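Local atomic coordinates of putative hydrolase (Agrobacterium vitis, PDB entry 3LLC), a protein that probably hydrolyses thioester or ester bonds, as an alpha/beta hydrolase related to the acyl-protein thioesterase and acyl-glucuronide esterase ABHD10. Residues V220-Q223 and H224-L228; H247-R251 and P252-D256. One frame throughout, in Å; residues are numbered along the deposited sequence. Where two conformers were deposited one is given.

Contact 1: V220-Q223 and H224-L228; sequences VPYQ and HALKL
Val220 and His224 meet where the chain enters helix 222-230. CG1 of Val220 lies 3.9 Å from CB of His224, and the same methyl is 4.0 Å from CD2 of the imidazole. It approaches the ring obliquely. The methyl reaches the histidine because CG1 stands anti to the backbone N of Val220 (chi1 176°). NE2 of His224 is hydrogen-bonded to Pro147 O, which helps fix the rotation of this buried ring. The His224 side chain also packs on Asp152 and Leu153 of helix 149-154.

Tyr222 and Leu226 form the second pair, one turn apart. Their side chains run side by side and point the same way. CD1 of Leu226 touches the ring edge near its plane, at 4.1 Å from CE1 of Tyr222. A face of the same ring carries the amide of Gln223, whose OE1 sits 3.4 Å above the plane, toward the rim. The bend of the Gln223 chain at chi2 (91°) brings the amide back over the tyrosine.

The backbone starts with a tight turn. His224 N donates to Pro221 O at 2.9 Å. Tyr222 O accepts from Ala225 N and, weakly, from Leu226 N. Lys227 N is then hydrogen-bonded to Gln223 O at 2.9 Å, an i to i+4 bond. The end of Lys227 leads away to a salt bridge with Asp152.

This is the first turn of the helix in the beta-alpha-beta unit 209-214, 222-230, 237-242 of an alpha/beta hydrolase. Val220 N is hydrogen-bonded to Asp217 OD1, probably the acid of a Ser-His-Asp triad.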
ATOM      1  N   VAL A 220      12.497   6.340   1.995  1.00 23.73           N
ATOM      2  CA  VAL A 220      12.702   5.426   0.852  1.00 22.38           C
ATOM      3  C   VAL A 220      13.619   6.124  -0.196  1.00 22.54           C
ATOM      4  O   VAL A 220      13.171   7.020  -0.878  1.00 21.81           O
ATOM      5  CB  VAL A 220      11.342   5.025   0.213  1.00 24.92           C
ATOM      6  CG1 VAL A 220      11.562   4.136  -1.045  1.00 25.67           C
ATOM      7  CG2 VAL A 220      10.460   4.281   1.235  1.00 26.76           C
ATOM      8  N   PRO A 221      14.910   5.749  -0.286  1.00 22.58           N
ATOM      9  CA  PRO A 221      15.831   6.387  -1.234  1.00 22.40           C
ATOM     10  C   PRO A 221      15.313   6.223  -2.658  1.00 21.84           C
ATOM     11  O   PRO A 221      14.760   5.169  -2.955  1.00 21.80           O
ATOM     12  CB  PRO A 221      17.146   5.614  -1.072  1.00 25.68           C
ATOM     13  CG  PRO A 221      16.955   4.662   0.034  1.00 29.96           C
ATOM     14  CD  PRO A 221      15.534   4.640   0.452  1.00 24.41           C
ATOM     15  N   TYR A 222      15.475   7.236  -3.507  1.00 21.45           N
ATOM     16  CA  TYR A 222      14.935   7.135  -4.874  1.00 20.02           C
ATOM     17  C   TYR A 222      15.560   5.944  -5.630  1.00 19.65           C
ATOM     18  O   TYR A 222      14.939   5.397  -6.541  1.00 21.90           O
ATOM     19  CB  TYR A 222      15.117   8.450  -5.652  1.00 19.33           C
ATOM     20  CG  TYR A 222      16.518   8.713  -6.110  1.00 20.13           C
ATOM     21  CD1 TYR A 222      16.978   8.224  -7.342  1.00 18.46           C
ATOM     22  CD2 TYR A 222      17.408   9.467  -5.330  1.00 19.86           C
ATOM     23  CE1 TYR A 222      18.275   8.438  -7.746  1.00 22.49           C
ATOM     24  CE2 TYR A 222      18.713   9.684  -5.741  1.00 22.58           C
ATOM     25  CZ  TYR A 222      19.134   9.172  -6.960  1.00 25.98           C
ATOM     26  OH  TYR A 222      20.424   9.382  -7.376  1.00 25.94           O
ATOM     27  N   GLN A 223      16.790   5.570  -5.262  1.00 19.43           N
ATOM     28  CA  GLN A 223      17.478   4.387  -5.859  1.00 21.20           C
ATOM     29  C   GLN A 223      16.647   3.092  -5.677  1.00 20.45           C
ATOM     30  O   GLN A 223      16.772   2.126  -6.473  1.00 20.99           O
ATOM     31  CB  GLN A 223      18.878   4.203  -5.253  1.00 20.57           C
ATOM     32  CG  GLN A 223      19.890   5.352  -5.565  1.00 23.72           C
ATOM     33  CD  GLN A 223      19.918   6.502  -4.527  1.00 23.22           C
ATOM     34  OE1 GLN A 223      18.948   6.749  -3.781  1.00 20.43           O
ATOM     35  NE2 GLN A 223      21.032   7.252  -4.531  1.00 23.89           N
ATOM     36  N   HIS A 224      15.818   3.053  -4.615  1.00 19.69           N
ATOM     37  CA  HIS A 224      14.935   1.903  -4.356  1.00 20.48           C
ATOM     38  C   HIS A 224      13.875   1.773  -5.470  1.00 21.88           C
ATOM     39  O   HIS A 224      13.497   0.631  -5.851  1.00 20.96           O
ATOM     40  CB  HIS A 224      14.265   2.044  -2.993  1.00 21.75           C
ATOM     41  CG  HIS A 224      13.764   0.760  -2.406  1.00 22.61           C
ATOM     42  ND1 HIS A 224      14.607  -0.287  -2.076  1.00 22.60           N
ATOM     43  CD2 HIS A 224      12.513   0.368  -2.060  1.00 25.71           C
ATOM     44  CE1 HIS A 224      13.884  -1.276  -1.563  1.00 26.36           C
ATOM     45  NE2 HIS A 224      12.610  -0.907  -1.545  1.00 24.56           N
ATOM     46  N   ALA A 225      13.409   2.905  -6.008  1.00 19.43           N
ATOM     47  CA  ALA A 225      12.439   2.916  -7.120  1.00 20.80           C
ATOM     48  C   ALA A 225      13.090   2.407  -8.416  1.00 22.42           C
ATOM     49  O   ALA A 225      12.468   1.668  -9.173  1.00 22.41           O
ATOM     50  CB  ALA A 225      11.808   4.333  -7.334  1.00 19.49           C
ATOM     51  N   LEU A 226      14.349   2.792  -8.658  1.00 20.64           N
ATOM     52  CA  LEU A 226      15.131   2.283  -9.797  1.00 21.13           C
ATOM     53  C   LEU A 226      15.343   0.770  -9.661  1.00 23.91           C
ATOM     54  O   LEU A 226      15.252   0.046 -10.653  1.00 20.80           O
ATOM     55  CB  LEU A 226      16.472   3.029  -9.932  1.00 20.12           C
ATOM     56  CG  LEU A 226      16.350   4.474 -10.473  1.00 21.07           C
ATOM     57  CD1 LEU A 226      17.689   5.248 -10.249  1.00 20.88           C
ATOM     58  CD2 LEU A 226      15.945   4.507 -11.967  1.00 20.44           C
ATOM     59  N   LYS A 227      15.606   0.290  -8.439  1.00 20.79           N
ATOM     60  CA  LYS A 227      15.706  -1.164  -8.181  1.00 21.52           C
ATOM     61  C   LYS A 227      14.368  -1.888  -8.512  1.00 21.15           C
ATOM     62  O   LYS A 227      14.360  -2.933  -9.198  1.00 21.80           O
ATOM     63  CB  LYS A 227      16.089  -1.436  -6.716  1.00 21.64           C
ATOM     64  CG  LYS A 227      16.296  -2.926  -6.398  1.00 28.13           C
ATOM     65  CD  LYS A 227      16.699  -3.157  -4.895  1.00 30.02           C
ATOM     66  CE  LYS A 227      16.928  -4.629  -4.572  1.00 35.17           C
ATOM     67  NZ  LYS A 227      17.533  -4.806  -3.223  1.00 34.23           N
ATOM     68  N   LEU A 228      13.250  -1.326  -8.075  1.00 20.73           N
ATOM     69  CA  LEU A 228      11.930  -1.912  -8.409  1.00 21.31           C
ATOM     70  C   LEU A 228      11.697  -2.000  -9.936  1.00 21.09           C
ATOM     71  O   LEU A 228      11.219  -3.026 -10.437  1.00 21.46           O
ATOM     72  CB  LEU A 228      10.795  -1.133  -7.732  1.00 21.80           C
ATOM     73  CG  LEU A 228       9.351  -1.542  -8.079  1.00 23.85           C
ATOM     74  CD1 LEU A 228       9.128  -3.057  -7.788  1.00 21.36           C
ATOM     75  CD2 LEU A 228       8.291  -0.636  -7.355  1.00 21.21           C
TER

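Contact 2: H247-R251 and P252-D256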
ATOM      1  N   HIS A 247       9.155  12.310   1.252  1.00 19.49           N
ATOM      2  CA  HIS A 247       8.470  11.016   1.362  1.00 21.28           C
ATOM      3  C   HIS A 247       6.930  11.133   1.238  1.00 23.73           C
ATOM      4  O   HIS A 247       6.284  10.220   0.763  1.00 24.66           O
ATOM      5  CB  HIS A 247       8.818  10.256   2.663  1.00 20.98           C
ATOM      6  CG  HIS A 247       8.283   8.855   2.685  1.00 21.67           C
ATOM      7  ND1 HIS A 247       8.589   7.941   1.702  1.00 21.31           N
ATOM      8  CD2 HIS A 247       7.425   8.230   3.534  1.00 24.97           C
ATOM      9  CE1 HIS A 247       7.948   6.801   1.951  1.00 27.51           C
ATOM     10  NE2 HIS A 247       7.254   6.944   3.068  1.00 25.82           N
ATOM     11  N   ARG A 248       6.361  12.239   1.683  1.00 22.56           N
ATOM     12  CA  ARG A 248       4.888  12.364   1.716  1.00 28.27           C
ATOM     13  C   ARG A 248       4.257  12.686   0.344  1.00 28.57           C
ATOM     14  O   ARG A 248       3.099  12.288   0.088  1.00 26.05           O
ATOM     15  CB  ARG A 248       4.481  13.450   2.731  1.00 29.01           C
ATOM     16  CG  ARG A 248       4.634  13.008   4.207  1.00 37.36           C
ATOM     17  CD  ARG A 248       4.412  14.202   5.182  1.00 31.89           C
ATOM     18  N   LEU A 249       5.019  13.386  -0.525  1.00 23.73           N
ATOM     19  CA  LEU A 249       4.552  13.756  -1.875  1.00 23.27           C
ATOM     20  C   LEU A 249       3.097  14.237  -1.838  1.00 24.77           C
ATOM     21  O   LEU A 249       2.228  13.672  -2.512  1.00 23.53           O
ATOM     22  CB  LEU A 249       4.686  12.558  -2.840  1.00 24.19           C
ATOM     23  CG  LEU A 249       6.081  12.141  -3.280  1.00 28.27           C
ATOM     24  CD1 LEU A 249       6.031  10.965  -4.301  1.00 24.97           C
ATOM     25  CD2 LEU A 249       6.926  13.300  -3.845  1.00 20.37           C
ATOM     26  N   SER A 250       2.830  15.251  -1.012  1.00 21.54           N
ATOM     27  CA  SER A 250       1.467  15.743  -0.789  1.00 24.84           C
ATOM     28  C   SER A 250       1.328  17.260  -0.947  1.00 23.35           C
ATOM     29  O   SER A 250       0.317  17.849  -0.551  1.00 23.86           O
ATOM     30  CB  SER A 250       0.960  15.277   0.607  1.00 26.81           C
ATOM     31  OG  SER A 250       1.789  15.804   1.632  1.00 27.18           O
ATOM     32  N   ARG A 251       2.324  17.929  -1.547  1.00 21.69           N
ATOM     33  CA  ARG A 251       2.140  19.313  -1.960  1.00 21.74           C
ATOM     34  C   ARG A 251       1.102  19.341  -3.108  1.00 21.14           C
ATOM     35  O   ARG A 251       0.881  18.304  -3.762  1.00 18.91           O
ATOM     36  CB  ARG A 251       3.447  19.936  -2.463  1.00 21.17           C
ATOM     37  CG  ARG A 251       4.659  19.899  -1.519  1.00 21.11           C
ATOM     38  CD  ARG A 251       5.911  20.410  -2.283  1.00 21.52           C
ATOM     39  NE  ARG A 251       6.339  19.422  -3.296  1.00 23.17           N
ATOM     40  CZ  ARG A 251       7.418  19.535  -4.072  1.00 21.00           C
ATOM     41  NH1 ARG A 251       8.208  20.573  -3.966  1.00 19.33           N
ATOM     42  NH2 ARG A 251       7.710  18.571  -4.936  1.00 20.75           N
ATOM     43  N   PRO A 252       0.486  20.496  -3.358  1.00 21.66           N
ATOM     44  CA  PRO A 252      -0.438  20.681  -4.496  1.00 22.73           C
ATOM     45  C   PRO A 252       0.108  20.174  -5.845  1.00 24.58           C
ATOM     46  O   PRO A 252      -0.573  19.398  -6.515  1.00 20.30           O
ATOM     47  CB  PRO A 252      -0.645  22.188  -4.519  1.00 24.46           C
ATOM     48  CG  PRO A 252      -0.595  22.562  -3.056  1.00 24.21           C
ATOM     49  CD  PRO A 252       0.512  21.698  -2.493  1.00 24.10           C
ATOM     50  N   GLN A 253       1.341  20.547  -6.201  1.00 20.77           N
ATOM     51  CA  GLN A 253       1.954  19.990  -7.433  1.00 21.22           C
ATOM     52  C   GLN A 253       2.086  18.454  -7.424  1.00 21.53           C
ATOM     53  O   GLN A 253       1.919  17.833  -8.465  1.00 22.48           O
ATOM     54  CB  GLN A 253       3.317  20.636  -7.718  1.00 21.03           C
ATOM     55  CG  GLN A 253       4.381  20.293  -6.652  1.00 25.50           C
ATOM     56  CD  GLN A 253       5.735  20.819  -7.013  1.00 33.57           C
ATOM     57  OE1 GLN A 253       6.450  20.202  -7.828  1.00 31.96           O
ATOM     58  NE2 GLN A 253       6.118  21.948  -6.411  1.00 27.89           N
ATOM     59  N   ASP A 254       2.398  17.842  -6.272  1.00 19.04           N
ATOM     60  CA  ASP A 254       2.485  16.398  -6.143  1.00 20.20           C
ATOM     61  C   ASP A 254       1.108  15.717  -6.305  1.00 21.13           C
ATOM     62  O   ASP A 254       0.988  14.678  -6.964  1.00 21.33           O
ATOM     63  CB  ASP A 254       3.095  15.970  -4.786  1.00 18.38           C
ATOM     64  CG  ASP A 254       4.506  16.523  -4.551  1.00 28.36           C
ATOM     65  OD1 ASP A 254       5.341  16.497  -5.484  1.00 22.62           O
ATOM     66  OD2 ASP A 254       4.777  16.986  -3.413  1.00 21.63           O
ATOM     67  N   ILE A 255       0.095  16.285  -5.678  1.00 20.17           N
ATOM     68  CA  ILE A 255      -1.283  15.784  -5.788  1.00 19.71           C
ATOM     69  C   ILE A 255      -1.765  15.854  -7.249  1.00 20.27           C
ATOM     70  O   ILE A 255      -2.361  14.868  -7.719  1.00 22.85           O
ATOM     71  CB  ILE A 255      -2.208  16.562  -4.839  1.00 18.20           C
ATOM     72  CG1 ILE A 255      -1.858  16.251  -3.369  1.00 20.85           C
ATOM     73  CG2 ILE A 255      -3.727  16.249  -5.082  1.00 20.29           C
ATOM     74  CD1 ILE A 255      -1.871  14.800  -2.961  1.00 26.20           C
ATOM     75  N   ASP A 256      -1.441  16.952  -7.963  1.00 19.17           N
ATOM     76  CA  ASP A 256      -1.759  17.083  -9.392  0.50 20.58           C
ATOM     77  C   ASP A 256      -1.127  15.942 -10.201  1.00 21.38           C
ATOM     78  O   ASP A 256      -1.797  15.342 -11.046  1.00 20.67           O
ATOM     79  CB  ASP A 256      -1.296  18.421  -9.964  0.50 20.01           C
ATOM     80  CG  ASP A 256      -2.134  19.607  -9.485  0.50 19.81           C
ATOM     81  OD1 ASP A 256      -3.185  19.414  -8.857  0.50 24.17           O
ATOM     82  OD2 ASP A 256      -1.734  20.742  -9.760  0.50 24.45           O
TER
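The Arg251 side chain is met by both Gln253 and Asp254. Pro252 begins the helix just after the N-cap residue Arg251.

Gln253 lays its amide over one face of the Arg251 guanidinium. The two planes are 9° apart and stacked, with NE2 of Gln253 3.6 Å from CZ of Arg251. OE1 of Gln253 is held by Arg257.

Asp254 carries most of the contact. Arg251 grips its carboxylate side-on in a salt bridge. Arg251 NE gives a nearly straight bond of 2.9 Å to Asp254 OD2. Arg251 NH2 reaches Asp254 OD1 at 3.2 Å, on the syn side. Arg251 N also donates to Asp254 OD2, at 3.2 Å, from the same face as NE. This is the half of a capping box made by the N3 side chain. The arginine chain bends at chi3 (-71°), which turns its NE edge to the acid. CD2 of Leu249 lies 3.9 Å from Asp254 OD1. Arg251 NH2 has a second salt bridge, to Asp244, and Asp254 OD1 one to Arg257.

Ile255 N closes the first helical turn on Arg251 O at 2.9 Å. CG1 of Ile255 lies 3.9 Å from Ser250 O.

The loop 247-251 follows strand 237-242 and leads into helix 252-266. On this helix Ile255 packs on Lys54 and Glu57 of helix 53-65.

Contact 1 comes first along the chain and closes before contact 2 opens. Their centres are about 18 Å apart. Each covers the entry to a helix: 222-230 in contact 1, 252-266 in contact 2. Strand 237-242, the edge strand of the main sheet, lies between those two helices in sequence. The contacts touch where their loops meet, with Val220 CG2 3.6 Å from His247 CE1. His247 is hydrogen-bonded to Asp217 and Ser114, which is consistent with a Ser-His-Asp catalytic triad. The loops that lead into these two helices meet at the probable active site, where Val220 packs against its histidine.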